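Recombination protein recR (Deinococcus radiodurans, PDB 1VDD) acts in homologous recombinational DNA repair, binding DNA and zinc, and assembles into a ring, probably working alongside RecF and RecO. Local coordinates at the interface of chains A and B. Sequence-based numbering; all coordinates share one arbitrary frame. Chains: chain A/B, Recombination protein recR.

The interface of chains A and B. Residues chain A 1, 3; chain B 92, 95-96.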
loop_
_atom_site.group_PDB
_atom_site.type_symbol
_atom_site.label_atom_id
_atom_site.label_comp_id
_atom_site.label_asym_id
_atom_site.label_seq_id
_atom_site.Cartn_x
_atom_site.Cartn_y
_atom_site.Cartn_z
ATOM N N MET A 1 -17.273 -22.427 2.195
ATOM C CA MET A 1 -18.704 -22.694 1.878
ATOM C C MET A 1 -19.593 -21.670 2.590
ATOM O O MET A 1 -19.134 -20.945 3.474
ATOM C CB MET A 1 -19.088 -24.111 2.332
ATOM C CG MET A 1 -18.148 -25.220 1.858
ATOM S SD MET A 1 -18.208 -25.543 0.079
ATOM C CE MET A 1 -19.316 -26.975 0.010
ATOM N N TYR A 3 -23.963 -21.412 3.754
ATOM C CA TYR A 3 -25.278 -22.044 3.692
ATOM C C TYR A 3 -26.475 -21.186 4.082
ATOM O O TYR A 3 -27.319 -20.901 3.241
ATOM C CB TYR A 3 -25.284 -23.332 4.518
ATOM C CG TYR A 3 -24.137 -24.256 4.200
ATOM C CD1 TYR A 3 -23.080 -24.418 5.099
ATOM C CD2 TYR A 3 -24.099 -24.965 3.002
ATOM C CE1 TYR A 3 -22.010 -25.265 4.814
ATOM C CE2 TYR A 3 -23.029 -25.813 2.703
ATOM C CZ TYR A 3 -21.990 -25.958 3.614
ATOM O OH TYR A 3 -20.926 -26.780 3.326
ATOM N N ILE B 92 -15.624 -21.514 7.545
ATOM C CA ILE B 92 -15.818 -21.220 6.133
ATOM C C ILE B 92 -14.513 -21.531 5.407
ATOM O O ILE B 92 -14.507 -22.163 4.351
ATOM C CB ILE B 92 -16.084 -19.722 5.902
ATOM C CG1 ILE B 92 -17.311 -19.250 6.695
ATOM C CG2 ILE B 92 -16.221 -19.460 4.414
ATOM C CD1 ILE B 92 -18.653 -19.760 6.172
ATOM N N GLU B 95 -13.586 -25.062 5.286
ATOM C CA GLU B 95 -14.573 -25.747 4.441
ATOM C C GLU B 95 -14.311 -25.491 2.963
ATOM O O GLU B 95 -14.503 -26.381 2.138
ATOM C CB GLU B 95 -16.014 -25.323 4.769
ATOM C CG GLU B 95 -16.677 -26.076 5.935
ATOM C CD GLU B 95 -16.789 -27.595 5.718
ATOM O OE1 GLU B 95 -17.373 -28.032 4.693
ATOM O OE2 GLU B 95 -16.302 -28.351 6.586
ATOM N N ARG B 96 -13.884 -24.277 2.622
ATOM C CA ARG B 96 -13.587 -23.968 1.228
ATOM C C ARG B 96 -12.468 -24.905 0.816
ATOM O O ARG B 96 -12.219 -25.118 -0.364
ATOM C CB ARG B 96 -13.090 -22.536 1.057
ATOM C CG ARG B 96 -14.104 -21.432 1.277
ATOM C CD ARG B 96 -13.629 -20.173 0.566
ATOM N NE ARG B 96 -14.331 -18.963 0.978
ATOM C CZ ARG B 96 -14.025 -18.244 2.060
ATOM N NH1 ARG B 96 -13.021 -18.613 2.858
ATOM N NH2 ARG B 96 -14.708 -17.134 2.334
#
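The N-terminal residue A:Met1 lies against the last turn of a helix of the other chain, touching B:Ile92, B:Glu95 and B:Arg96, and 95 Å² of its surface is hidden there. Its CB lies 4.1 Å from CB of B:Glu95. One step on, the contact tightens: CG of A:Met1 packs against CB of B:Glu95 at 3.6 Å, methylene on methylene, with the backbone O of B:Glu95 also close by. CG stands beside the backbone N of A:Met1 (chi1 -51°), and bends at chi2 and chi3 then carry SD and the terminal methyl CE away from B:Glu95; the packing is made by CB and CG.

The terminal amine is part of the contact too. N of A:Met1 sits 3.4 Å from CG of B:Arg96, an aliphatic carbon; the arginine chain runs on from there, extended, and its guanidinium presents one face to CG2 of B:Ile92. CG2 of B:Ile92 also lies 3.4 Å from O of A:Met1, which places this methyl between the carbonyl of one chain and the guanidinium of its own. A glycine in place of B:Ile92, lacking that methyl, would probably leave the A:Met1 carbonyl without its apolar backing and the B:Arg96 guanidinium freer to swing. Further out, the carboxylate of B:Glu95, folded back by a bend at chi2 (-60°), points OE1 towards the phenol OH of A:Tyr3 at 4.0 Å, a loose approach with ring and carboxylate planes 50° apart.

In the fold, A:Met1 and A:Tyr3 belong to the N-terminal stretch just ahead of helix 5-15. B:Ile92 and B:Glu95 lie on helix 88-95 of the partner's Toprim domain, and B:Arg96 directly follows it. The patch therefore ties one subunit's N terminus to the other's Toprim domain, as part of an interface that is two-fold symmetric as a whole.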